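Local coordinates for CymD (Pseudomonas putida, PDB 6Z34), which probably lets monoaromatic hydrocarbons cross the outer membrane as a FadL-family channel, with lateral diffusion out through the barrel wall as the proposed route, at residues 21-26 against 293-298; 28-33 against 86-91; 186-191 against 314-319. All blocks are in the same frame, centred on the assembly; numbering follows the deposited sequence.

Interaction 1: residues 21-26 against 293-298; sequences AAFNIG and QFAVAF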
ATOM      1  N   ALA A  21      14.775  -5.081  -4.437  1.00 48.49           N
ATOM      2  CA  ALA A  21      15.004  -4.940  -5.874  1.00 50.55           C
ATOM      3  C   ALA A  21      15.961  -6.006  -6.413  1.00 50.45           C
ATOM      4  O   ALA A  21      15.862  -6.404  -7.580  1.00 52.38           O
ATOM      5  CB  ALA A  21      15.558  -3.548  -6.165  1.00 54.65           C
ATOM      6  N   ALA A  22      16.910  -6.455  -5.593  1.00 46.22           N
ATOM      7  CA  ALA A  22      17.893  -7.436  -6.005  1.00 53.45           C
ATOM      8  C   ALA A  22      18.011  -8.592  -5.023  1.00 58.98           C
ATOM      9  O   ALA A  22      18.678  -9.585  -5.331  1.00 58.12           O
ATOM     10  CB  ALA A  22      19.274  -6.774  -6.176  1.00 48.96           C
ATOM     11  N   PHE A  23      17.369  -8.502  -3.867  1.00 54.63           N
ATOM     12  CA  PHE A  23      17.516  -9.485  -2.815  1.00 53.98           C
ATOM     13  C   PHE A  23      16.334 -10.449  -2.813  1.00 57.59           C
ATOM     14  O   PHE A  23      15.179 -10.025  -2.927  1.00 58.55           O
ATOM     15  CB  PHE A  23      17.623  -8.795  -1.468  1.00 51.31           C
ATOM     16  CG  PHE A  23      18.029  -9.711  -0.375  1.00 56.95           C
ATOM     17  CD1 PHE A  23      17.072 -10.315   0.446  1.00 49.40           C
ATOM     18  CD2 PHE A  23      19.366  -9.991  -0.167  1.00 52.17           C
ATOM     19  CE1 PHE A  23      17.472 -11.175   1.442  1.00 45.90           C
ATOM     20  CE2 PHE A  23      19.759 -10.834   0.843  1.00 50.40           C
ATOM     21  CZ  PHE A  23      18.823 -11.417   1.650  1.00 50.25           C
ATOM     22  N   ASN A  24      16.631 -11.741  -2.667  1.00 50.41           N
ATOM     23  CA  ASN A  24      15.607 -12.776  -2.657  1.00 44.91           C
ATOM     24  C   ASN A  24      14.726 -12.644  -1.426  1.00 49.87           C
ATOM     25  O   ASN A  24      15.071 -13.168  -0.364  1.00 47.57           O
ATOM     26  CB  ASN A  24      16.232 -14.161  -2.682  1.00 42.75           C
ATOM     27  CG  ASN A  24      15.176 -15.259  -2.658  1.00 62.94           C
ATOM     28  OD1 ASN A  24      13.980 -14.989  -2.776  1.00 52.29           O
ATOM     29  ND2 ASN A  24      15.615 -16.502  -2.513  1.00 53.18           N
ATOM     30  N   ILE A  25      13.589 -11.957  -1.557  1.00 55.76           N
ATOM     31  CA  ILE A  25      12.713 -11.710  -0.418  1.00 53.43           C
ATOM     32  C   ILE A  25      11.648 -12.799  -0.370  1.00 66.36           C
ATOM     33  O   ILE A  25      10.702 -12.728   0.427  1.00 71.62           O
ATOM     34  CB  ILE A  25      12.075 -10.307  -0.474  1.00 49.44           C
ATOM     35  CG1 ILE A  25      11.231 -10.108  -1.735  1.00 44.15           C
ATOM     36  CG2 ILE A  25      13.123  -9.203  -0.332  1.00 45.21           C
ATOM     37  CD1 ILE A  25      10.158  -8.971  -1.557  1.00 44.08           C
ATOM     38  N   GLY A  26      11.797 -13.814  -1.226  1.00 64.36           N
ATOM     39  CA  GLY A  26      10.843 -14.905  -1.282  1.00 50.40           C
ATOM     40  C   GLY A  26       9.681 -14.613  -2.220  1.00 54.00           C
ATOM     41  O   GLY A  26       9.782 -13.815  -3.158  1.00 52.37           O
ATOM     42  N   GLN A 293      26.399 -16.604   4.426  1.00 69.75           N
ATOM     43  CA  GLN A 293      26.013 -16.351   5.802  1.00 79.28           C
ATOM     44  C   GLN A 293      25.779 -14.871   6.102  1.00 73.40           C
ATOM     45  O   GLN A 293      25.243 -14.554   7.170  1.00 67.90           O
ATOM     46  CB  GLN A 293      27.081 -16.921   6.747  1.00 90.73           C
ATOM     47  CG  GLN A 293      27.567 -18.326   6.370  1.00 96.45           C
ATOM     48  CD  GLN A 293      27.449 -19.315   7.516  1.00110.68           C
ATOM     49  OE1 GLN A 293      27.544 -18.940   8.687  1.00115.16           O
ATOM     50  NE2 GLN A 293      27.243 -20.589   7.186  1.00114.41           N
ATOM     51  N   PHE A 294      26.137 -13.965   5.189  1.00 63.89           N
ATOM     52  CA  PHE A 294      26.074 -12.532   5.471  1.00 64.43           C
ATOM     53  C   PHE A 294      25.862 -11.748   4.184  1.00 65.10           C
ATOM     54  O   PHE A 294      26.704 -11.793   3.281  1.00 67.39           O
ATOM     55  CB  PHE A 294      27.350 -12.067   6.167  1.00 67.09           C
ATOM     56  CG  PHE A 294      27.377 -10.595   6.456  1.00 71.26           C
ATOM     57  CD1 PHE A 294      26.339  -9.992   7.146  1.00 73.72           C
ATOM     58  CD2 PHE A 294      28.440  -9.811   6.034  1.00 74.09           C
ATOM     59  CE1 PHE A 294      26.362  -8.627   7.417  1.00 71.37           C
ATOM     60  CE2 PHE A 294      28.469  -8.453   6.293  1.00 70.62           C
ATOM     61  CZ  PHE A 294      27.428  -7.860   6.985  1.00 70.28           C
ATOM     62  N   ALA A 295      24.752 -11.015   4.110  1.00 61.33           N
ATOM     63  CA  ALA A 295      24.441 -10.166   2.967  1.00 55.62           C
ATOM     64  C   ALA A 295      24.049  -8.766   3.437  1.00 59.56           C
ATOM     65  O   ALA A 295      23.573  -8.582   4.561  1.00 69.20           O
ATOM     66  CB  ALA A 295      23.309 -10.767   2.136  1.00 47.40           C
ATOM     67  N   VAL A 296      24.254  -7.773   2.573  1.00 58.82           N
ATOM     68  CA  VAL A 296      23.688  -6.441   2.767  1.00 49.95           C
ATOM     69  C   VAL A 296      23.024  -6.002   1.471  1.00 52.59           C
ATOM     70  O   VAL A 296      23.509  -6.297   0.372  1.00 58.84           O
ATOM     71  CB  VAL A 296      24.725  -5.387   3.233  1.00 57.40           C
ATOM     72  CG1 VAL A 296      25.557  -5.897   4.409  1.00 57.35           C
ATOM     73  CG2 VAL A 296      25.608  -4.935   2.089  1.00 65.12           C
ATOM     74  N   ALA A 297      21.888  -5.325   1.601  1.00 50.33           N
ATOM     75  CA  ALA A 297      21.138  -4.835   0.459  1.00 48.79           C
ATOM     76  C   ALA A 297      20.847  -3.354   0.657  1.00 52.60           C
ATOM     77  O   ALA A 297      20.760  -2.872   1.794  1.00 56.32           O
ATOM     78  CB  ALA A 297      19.841  -5.621   0.281  1.00 50.62           C
ATOM     79  N   PHE A 298      20.715  -2.629  -0.454  1.00 50.39           N
ATOM     80  CA  PHE A 298      20.396  -1.201  -0.412  1.00 42.67           C
ATOM     81  C   PHE A 298      19.555  -0.893  -1.632  1.00 53.47           C
ATOM     82  O   PHE A 298      19.904  -1.330  -2.736  1.00 51.19           O
ATOM     83  CB  PHE A 298      21.645  -0.314  -0.411  1.00 54.03           C
ATOM     84  CG  PHE A 298      21.354   1.157  -0.643  1.00 72.00           C
ATOM     85  CD1 PHE A 298      21.060   1.998   0.419  1.00 71.87           C
ATOM     86  CD2 PHE A 298      21.384   1.697  -1.924  1.00 83.22           C
ATOM     87  CE1 PHE A 298      20.790   3.350   0.210  1.00 72.53           C
ATOM     88  CE2 PHE A 298      21.110   3.043  -2.139  1.00 79.02           C
ATOM     89  CZ  PHE A 298      20.812   3.869  -1.070  1.00 76.39           C
TER
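F23 rests against the methyl groups of A295 and A297, and these three buried residues make up the contact between an irregular loop and a strand. The phenyl ring comes in edge first: its CE2 lies 3.8 Å from A295 CB, which sits close to the plane of the ring. The base of the same side chain takes the second methyl, with F23 CB 4.2 Å from A297 CB; seen from the ring, this group stands obliquely. With CG anti to the backbone N of F23 (chi1 -169°), the ring swings along the strand from A297 towards A295, so one side chain spans both alanines. Two residues apart on an extended strand, these alanines face the loop, while V296 between them points away. Alanine suits both places, since the backbones come close here, 6.7 Å between F23 CA and A297 CA, and a methyl leaves space for the large ring. The contact is wholly apolar, a phenylalanine side chain against two methyls; the backbone of the strand is meanwhile paired with its neighbours: A295 and A297 with Q344 and G342, V296 and F298 with H288 and I286. Polar ties hold the loop just before F23, from A21 N to the carboxylate of D299 and from A22 O to R235. Beyond F23 the loop bends in an Asx turn, where G26 N donates to N24 OD1 at 2.9 Å from above the carbonyl plane. G26 has backbone angles that crowd any side chain, which explains the glycine. An N-terminal loop packed by an aromatic residue against small side chains on the inner wall of a beta barrel is consistent with the hatch, or plug, of the FadL family.

Interaction 2: residues 28-33 against 86-91; sequences QGMMLN and SLVWRG
M30 meets S86 and V88 without any flat group between them, for the touching is done by one methyl. The aromatic ring of the strand, the indole of W89, lies on the surface beside M44 and L96; G91 N lies over one of its faces, 3.7 Å above the plane and offset towards the rim, and the ring plays no part in the contact. The methionine reaches across from a 3-10 turn, its chain extended at chi2 and then bent about the last torsion (chi3 -50°), which brings CE up to the strand. There CE lies 3.5 Å from S86 CB and 4.1 Å from V88 CG2, the M30 and V88 side chains running past each other in opposite directions. Both strand residues face the turn, with L87 between them directed away. Serine and valine suit this wall: one offers a small CB to the methyl, the other a branched apolar surface. P140, S142 and F101 also touch M30, whose carbonyl oxygen accepts from S156 OG. Resting on van der Waals contact and the burial of apolar surface, the contact has no directional bond between the two segments to fix it, and a flexible, polarisable methionine can fit its shape to such a surface.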
ATOM      1  N   GLN A  28       7.110 -12.886  -1.890  1.00 50.07           N
ATOM      2  CA  GLN A  28       6.702 -11.487  -1.955  1.00 47.45           C
ATOM      3  C   GLN A  28       7.353 -10.733  -3.108  1.00 48.83           C
ATOM      4  O   GLN A  28       6.892  -9.630  -3.433  1.00 43.34           O
ATOM      5  CB  GLN A  28       7.008 -10.805  -0.626  1.00 40.28           C
ATOM      6  CG  GLN A  28       6.136 -11.330   0.503  1.00 41.21           C
ATOM      7  CD  GLN A  28       6.708 -12.567   1.153  1.00 56.98           C
ATOM      8  OE1 GLN A  28       7.595 -13.230   0.591  1.00 60.18           O
ATOM      9  NE2 GLN A  28       6.210 -12.896   2.337  1.00 54.28           N
ATOM     10  N   GLY A  29       8.376 -11.310  -3.762  1.00 43.67           N
ATOM     11  CA  GLY A  29       8.939 -10.673  -4.940  1.00 43.01           C
ATOM     12  C   GLY A  29       7.895 -10.383  -6.002  1.00 48.92           C
ATOM     13  O   GLY A  29       8.036  -9.433  -6.774  1.00 48.78           O
ATOM     14  N   MET A  30       6.843 -11.196  -6.060  1.00 44.65           N
ATOM     15  CA  MET A  30       5.645 -10.926  -6.853  1.00 52.03           C
ATOM     16  C   MET A  30       5.204  -9.463  -6.766  1.00 52.68           C
ATOM     17  O   MET A  30       4.693  -8.888  -7.740  1.00 44.49           O
ATOM     18  CB  MET A  30       4.492 -11.824  -6.367  1.00 55.63           C
ATOM     19  CG  MET A  30       4.316 -13.082  -7.154  1.00 64.87           C
ATOM     20  SD  MET A  30       2.962 -14.166  -6.659  1.00 56.43           S
ATOM     21  CE  MET A  30       3.203 -14.318  -4.906  1.00 45.72           C
ATOM     22  N   MET A  31       5.361  -8.864  -5.588  1.00 46.52           N
ATOM     23  CA  MET A  31       4.872  -7.515  -5.345  1.00 57.84           C
ATOM     24  C   MET A  31       5.995  -6.504  -5.248  1.00 53.01           C
ATOM     25  O   MET A  31       5.737  -5.357  -4.890  1.00 48.86           O
ATOM     26  CB  MET A  31       4.036  -7.466  -4.067  1.00 64.47           C
ATOM     27  CG  MET A  31       2.712  -8.218  -4.154  1.00 72.86           C
ATOM     28  SD  MET A  31       1.551  -7.518  -5.355  1.00 71.76           S
ATOM     29  CE  MET A  31       1.650  -5.796  -4.957  1.00 60.65           C
ATOM     30  N   LEU A  32       7.238  -6.900  -5.525  1.00 40.10           N
ATOM     31  CA  LEU A  32       8.327  -5.929  -5.519  1.00 46.66           C
ATOM     32  C   LEU A  32       9.045  -6.027  -6.852  1.00 48.14           C
ATOM     33  O   LEU A  32       8.651  -5.374  -7.832  1.00 47.62           O
ATOM     34  CB  LEU A  32       9.286  -6.153  -4.351  1.00 43.35           C
ATOM     35  CG  LEU A  32       9.984  -4.843  -3.947  1.00 58.28           C
ATOM     36  CD1 LEU A  32      10.209  -4.807  -2.444  1.00 52.21           C
ATOM     37  CD2 LEU A  32      11.290  -4.591  -4.694  1.00 65.41           C
ATOM     38  N   ASN A  33      10.075  -6.861  -6.917  1.00 45.82           N
ATOM     39  CA  ASN A  33      10.719  -7.151  -8.195  1.00 45.38           C
ATOM     40  C   ASN A  33      10.514  -8.630  -8.473  1.00 47.57           C
ATOM     41  O   ASN A  33      11.206  -9.488  -7.890  1.00 43.54           O
ATOM     42  CB  ASN A  33      12.200  -6.771  -8.201  1.00 40.19           C
ATOM     43  CG  ASN A  33      12.872  -7.031  -9.565  1.00 53.61           C
ATOM     44  OD1 ASN A  33      12.204  -7.375 -10.563  1.00 47.63           O
ATOM     45  ND2 ASN A  33      14.195  -6.864  -9.612  1.00 53.32           N
ATOM     46  N   SER A  86       0.376 -16.594  -0.804  1.00 42.98           N
ATOM     47  CA  SER A  86       1.143 -16.794  -2.030  1.00 42.55           C
ATOM     48  C   SER A  86       1.306 -18.263  -2.376  1.00 47.53           C
ATOM     49  O   SER A  86       1.479 -19.122  -1.506  1.00 52.36           O
ATOM     50  CB  SER A  86       2.542 -16.135  -1.962  1.00 40.98           C
ATOM     51  OG  SER A  86       3.203 -16.401  -0.738  1.00 55.04           O
ATOM     52  N   LEU A  87       1.279 -18.516  -3.681  1.00 41.89           N
ATOM     53  CA  LEU A  87       1.560 -19.809  -4.283  1.00 47.00           C
ATOM     54  C   LEU A  87       2.547 -19.553  -5.413  1.00 49.33           C
ATOM     55  O   LEU A  87       2.224 -18.836  -6.364  1.00 52.13           O
ATOM     56  CB  LEU A  87       0.281 -20.467  -4.824  1.00 41.18           C
ATOM     57  CG  LEU A  87       0.573 -21.823  -5.480  1.00 57.01           C
ATOM     58  CD1 LEU A  87       1.318 -22.664  -4.467  1.00 53.33           C
ATOM     59  CD2 LEU A  87      -0.695 -22.546  -5.974  1.00 60.13           C
ATOM     60  N   VAL A  88       3.736 -20.139  -5.325  1.00 47.75           N
ATOM     61  CA  VAL A  88       4.772 -19.965  -6.335  1.00 49.81           C
ATOM     62  C   VAL A  88       5.257 -21.336  -6.805  1.00 51.47           C
ATOM     63  O   VAL A  88       5.631 -22.181  -5.986  1.00 58.42           O
ATOM     64  CB  VAL A  88       5.951 -19.125  -5.793  1.00 54.76           C
ATOM     65  CG1 VAL A  88       7.114 -19.123  -6.785  1.00 51.84           C
ATOM     66  CG2 VAL A  88       5.494 -17.699  -5.496  1.00 55.52           C
ATOM     67  N   TRP A  89       5.271 -21.539  -8.118  1.00 46.96           N
ATOM     68  CA  TRP A  89       5.888 -22.706  -8.738  1.00 45.84           C
ATOM     69  C   TRP A  89       7.226 -22.307  -9.368  1.00 51.05           C
ATOM     70  O   TRP A  89       7.303 -21.320 -10.114  1.00 47.81           O
ATOM     71  CB  TRP A  89       4.934 -23.291  -9.783  1.00 42.09           C
ATOM     72  CG  TRP A  89       5.491 -24.426 -10.555  1.00 47.07           C
ATOM     73  CD1 TRP A  89       5.408 -25.752 -10.233  1.00 48.96           C
ATOM     74  CD2 TRP A  89       6.197 -24.357 -11.806  1.00 55.70           C
ATOM     75  NE1 TRP A  89       6.026 -26.507 -11.198  1.00 58.81           N
ATOM     76  CE2 TRP A  89       6.530 -25.683 -12.169  1.00 55.19           C
ATOM     77  CE3 TRP A  89       6.587 -23.312 -12.648  1.00 55.59           C
ATOM     78  CZ2 TRP A  89       7.239 -25.989 -13.336  1.00 53.90           C
ATOM     79  CZ3 TRP A  89       7.292 -23.620 -13.822  1.00 54.19           C
ATOM     80  CH2 TRP A  89       7.610 -24.947 -14.146  1.00 55.74           C
ATOM     81  N   ARG A  90       8.277 -23.067  -9.055  1.00 50.48           N
ATOM     82  CA  ARG A  90       9.629 -22.844  -9.572  1.00 44.90           C
ATOM     83  C   ARG A  90      10.109 -24.118 -10.246  1.00 43.12           C
ATOM     84  O   ARG A  90      10.301 -25.134  -9.575  1.00 43.92           O
ATOM     85  CB  ARG A  90      10.599 -22.458  -8.452  1.00 53.73           C
ATOM     86  CG  ARG A  90      10.951 -20.983  -8.389  1.00 68.06           C
ATOM     87  CD  ARG A  90      12.042 -20.644  -9.391  1.00 65.46           C
ATOM     88  NE  ARG A  90      13.354 -21.102  -8.975  1.00 86.85           N
ATOM     89  CZ  ARG A  90      14.371 -21.272  -9.816  1.00 86.13           C
ATOM     90  NH1 ARG A  90      15.550 -21.691  -9.369  1.00 82.44           N
ATOM     91  NH2 ARG A  90      14.196 -21.011 -11.106  1.00 58.08           N
ATOM     92  N   GLY A  91      10.332 -24.067 -11.550  1.00 51.08           N
ATOM     93  CA  GLY A  91      10.956 -25.179 -12.251  1.00 61.60           C
ATOM     94  C   GLY A  91      11.823 -24.721 -13.407  1.00 56.42           C
ATOM     95  O   GLY A  91      11.449 -23.839 -14.184  1.00 53.43           O
TER

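Interaction 3: residues 186-191 against 314-319; sequences GSLMPA and VNFKQK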
ATOM      1  N   GLY A 186     -24.513  21.055  -7.760  1.00 85.18           N
ATOM      2  CA  GLY A 186     -25.551  20.077  -7.517  1.00 82.27           C
ATOM      3  C   GLY A 186     -26.759  20.726  -6.874  1.00 91.84           C
ATOM      4  O   GLY A 186     -26.636  21.647  -6.054  1.00 78.21           O
ATOM      5  N   SER A 187     -27.944  20.225  -7.239  1.00108.51           N
ATOM      6  CA  SER A 187     -29.218  20.769  -6.780  1.00109.89           C
ATOM      7  C   SER A 187     -29.409  20.659  -5.276  1.00111.00           C
ATOM      8  O   SER A 187     -30.332  21.282  -4.743  1.00120.05           O
ATOM      9  CB  SER A 187     -30.367  20.060  -7.494  1.00114.13           C
ATOM     10  OG  SER A 187     -30.149  18.656  -7.549  1.00119.33           O
ATOM     11  N   LEU A 188     -28.576  19.878  -4.587  1.00108.00           N
ATOM     12  CA  LEU A 188     -28.652  19.770  -3.135  1.00 98.44           C
ATOM     13  C   LEU A 188     -28.090  20.999  -2.427  1.00 95.36           C
ATOM     14  O   LEU A 188     -28.364  21.189  -1.238  1.00 88.37           O
ATOM     15  CB  LEU A 188     -27.914  18.507  -2.675  1.00 81.56           C
ATOM     16  CG  LEU A 188     -28.566  17.699  -1.550  1.00 78.58           C
ATOM     17  CD1 LEU A 188     -30.042  17.435  -1.843  1.00 77.10           C
ATOM     18  CD2 LEU A 188     -27.818  16.378  -1.301  1.00 72.65           C
ATOM     19  N   MET A 189     -27.323  21.837  -3.135  1.00103.83           N
ATOM     20  CA  MET A 189     -26.725  23.025  -2.518  1.00113.63           C
ATOM     21  C   MET A 189     -27.761  24.018  -2.000  1.00111.02           C
ATOM     22  O   MET A 189     -27.709  24.367  -0.805  1.00111.72           O
ATOM     23  CB  MET A 189     -25.763  23.673  -3.517  1.00115.19           C
ATOM     24  CG  MET A 189     -24.321  23.310  -3.311  1.00112.74           C
ATOM     25  SD  MET A 189     -23.611  24.269  -1.972  1.00120.02           S
ATOM     26  CE  MET A 189     -24.078  25.909  -2.488  1.00116.53           C
ATOM     27  N   PRO A 190     -28.710  24.516  -2.806  1.00110.81           N
ATOM     28  CA  PRO A 190     -29.618  25.552  -2.276  1.00115.72           C
ATOM     29  C   PRO A 190     -30.541  25.046  -1.180  1.00115.22           C
ATOM     30  O   PRO A 190     -30.807  25.776  -0.217  1.00111.97           O
ATOM     31  CB  PRO A 190     -30.399  26.005  -3.520  1.00116.16           C
ATOM     32  CG  PRO A 190     -30.360  24.824  -4.430  1.00116.91           C
ATOM     33  CD  PRO A 190     -29.014  24.199  -4.216  1.00111.71           C
ATOM     34  N   ALA A 191     -31.037  23.810  -1.300  1.00116.15           N
ATOM     35  CA  ALA A 191     -31.871  23.243  -0.245  1.00108.39           C
ATOM     36  C   ALA A 191     -31.094  23.087   1.055  1.00 97.55           C
ATOM     37  O   ALA A 191     -31.673  23.195   2.143  1.00 84.26           O
ATOM     38  CB  ALA A 191     -32.441  21.897  -0.694  1.00100.39           C
ATOM     39  N   VAL A 314     -15.889  13.969  -6.329  1.00 88.99           N
ATOM     40  CA  VAL A 314     -16.703  13.298  -5.323  1.00 82.54           C
ATOM     41  C   VAL A 314     -18.148  13.694  -5.578  1.00 85.01           C
ATOM     42  O   VAL A 314     -18.495  14.877  -5.457  1.00 89.60           O
ATOM     43  CB  VAL A 314     -16.287  13.680  -3.893  1.00 83.92           C
ATOM     44  CG1 VAL A 314     -17.164  12.955  -2.879  1.00 85.13           C
ATOM     45  CG2 VAL A 314     -14.789  13.385  -3.663  1.00 79.01           C
ATOM     46  N   ASN A 315     -18.980  12.724  -5.957  1.00 79.17           N
ATOM     47  CA  ASN A 315     -20.376  12.977  -6.285  1.00 80.33           C
ATOM     48  C   ASN A 315     -21.283  12.134  -5.401  1.00 76.40           C
ATOM     49  O   ASN A 315     -21.073  10.925  -5.251  1.00 76.58           O
ATOM     50  CB  ASN A 315     -20.671  12.687  -7.765  1.00 93.55           C
ATOM     51  CG  ASN A 315     -19.677  13.347  -8.698  1.00107.71           C
ATOM     52  OD1 ASN A 315     -18.986  14.292  -8.311  1.00118.01           O
ATOM     53  ND2 ASN A 315     -19.620  12.879  -9.938  1.00106.79           N
ATOM     54  N   PHE A 316     -22.283  12.782  -4.812  1.00 66.15           N
ATOM     55  CA  PHE A 316     -23.297  12.130  -3.998  1.00 61.74           C
ATOM     56  C   PHE A 316     -24.651  12.422  -4.625  1.00 71.36           C
ATOM     57  O   PHE A 316     -24.926  13.562  -5.009  1.00 83.29           O
ATOM     58  CB  PHE A 316     -23.234  12.631  -2.546  1.00 61.15           C
ATOM     59  CG  PHE A 316     -24.482  12.368  -1.739  1.00 64.10           C
ATOM     60  CD1 PHE A 316     -24.589  11.227  -0.947  1.00 65.37           C
ATOM     61  CD2 PHE A 316     -25.541  13.282  -1.746  1.00 60.03           C
ATOM     62  CE1 PHE A 316     -25.734  10.989  -0.191  1.00 62.25           C
ATOM     63  CE2 PHE A 316     -26.691  13.057  -0.999  1.00 62.42           C
ATOM     64  CZ  PHE A 316     -26.794  11.914  -0.222  1.00 73.46           C
ATOM     65  N   LYS A 317     -25.486  11.395  -4.751  1.00 68.62           N
ATOM     66  CA  LYS A 317     -26.805  11.541  -5.350  1.00 74.67           C
ATOM     67  C   LYS A 317     -27.822  10.962  -4.380  1.00 80.54           C
ATOM     68  O   LYS A 317     -27.738   9.784  -4.018  1.00 81.11           O
ATOM     69  CB  LYS A 317     -26.887  10.866  -6.729  1.00 76.63           C
ATOM     70  CG  LYS A 317     -28.225  10.187  -7.017  1.00 93.05           C
ATOM     71  CD  LYS A 317     -28.391   9.827  -8.489  1.00102.67           C
ATOM     72  CE  LYS A 317     -29.541   8.863  -8.665  1.00103.88           C
ATOM     73  NZ  LYS A 317     -29.150   7.571  -8.026  1.00109.01           N
ATOM     74  N   GLN A 318     -28.759  11.803  -3.942  1.00 80.85           N
ATOM     75  CA  GLN A 318     -29.699  11.429  -2.892  1.00 81.49           C
ATOM     76  C   GLN A 318     -30.734  10.453  -3.443  1.00 87.11           C
ATOM     77  O   GLN A 318     -31.391  10.731  -4.450  1.00 87.92           O
ATOM     78  CB  GLN A 318     -30.361  12.686  -2.336  1.00 78.30           C
ATOM     79  CG  GLN A 318     -31.391  12.467  -1.256  1.00 82.89           C
ATOM     80  CD  GLN A 318     -32.171  13.755  -0.963  1.00 89.09           C
ATOM     81  OE1 GLN A 318     -32.588  14.456  -1.880  1.00 89.56           O
ATOM     82  NE2 GLN A 318     -32.362  14.061   0.314  1.00 81.25           N
ATOM     83  N   LYS A 319     -30.880   9.300  -2.779  1.00100.93           N
ATOM     84  CA  LYS A 319     -31.574   8.173  -3.403  1.00108.95           C
ATOM     85  C   LYS A 319     -33.080   8.402  -3.514  1.00113.49           C
ATOM     86  O   LYS A 319     -33.735   7.787  -4.366  1.00118.10           O
ATOM     87  CB  LYS A 319     -31.286   6.878  -2.638  1.00111.25           C
ATOM     88  CG  LYS A 319     -31.637   5.614  -3.430  1.00117.85           C
ATOM     89  CD  LYS A 319     -30.675   5.395  -4.607  1.00113.94           C
ATOM     90  CE  LYS A 319     -31.087   4.199  -5.465  1.00109.15           C
ATOM     91  NZ  LYS A 319     -30.034   3.780  -6.441  1.00108.00           N
TER
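L188 straddles two residues of the strand with its two methyls. Its CD2 approaches the edge of the F316 ring, near the ring plane, 3.5 Å from CE2 and 3.9 Å from CD2 of that phenylalanine; the two side chains cross obliquely. The other branch, CD1, lies 3.9 Å from Q318 OE1, and here the side chains meet at about a right angle. Leucine fits because its fork supplies one apolar tip to each partner. F316 reaches it through a CG anti to its backbone N (chi1 161°); although its CB does not aim straight at L188, the end of the ring comes up to it. Q318 is stretched out along its whole aliphatic length, and its OE1 is held by T321 OG1, so the amide oxygen has a polar partner while its flank meets a methyl. One step further out, the backbone of L188 is bonded to T324, and that of F316 to I325, so L188 and F316 are both bonded through their backbones to strand 324-328. M189 N bonds to G186 O at 3.0 Å, a turn entered through a glycine whose backbone angles leave no room for a side chain. M189 packs on I175 and V179 of helix 172-180. Helix 188-193 thus lies beside strand 324-328, which pairs with strand 313-318, itself flanked by strand 265-273, at a far end of the long barrel strands.

From the N terminus, residues 21-26 come first and close a very long loop when they meet strand 294-303 in interaction 1. Interaction 2 lies wholly within that span, joining 28-33 to strand 80-91; the two touch directly, A21 O lying 2.7 Å from N33 ND2 in a probable hydrogen bond. Together they fasten the same N-terminal loop to two different parts of the barrel wall. Interaction 3 opens after interaction 2 has closed, but its second segment, 314-319, follows 293-298, so it crosses interaction 1. The centres of interactions 1 and 3 are about 53 Å apart, on opposite sides of the chain's centre, and interaction 3 ties a helix to a short strand.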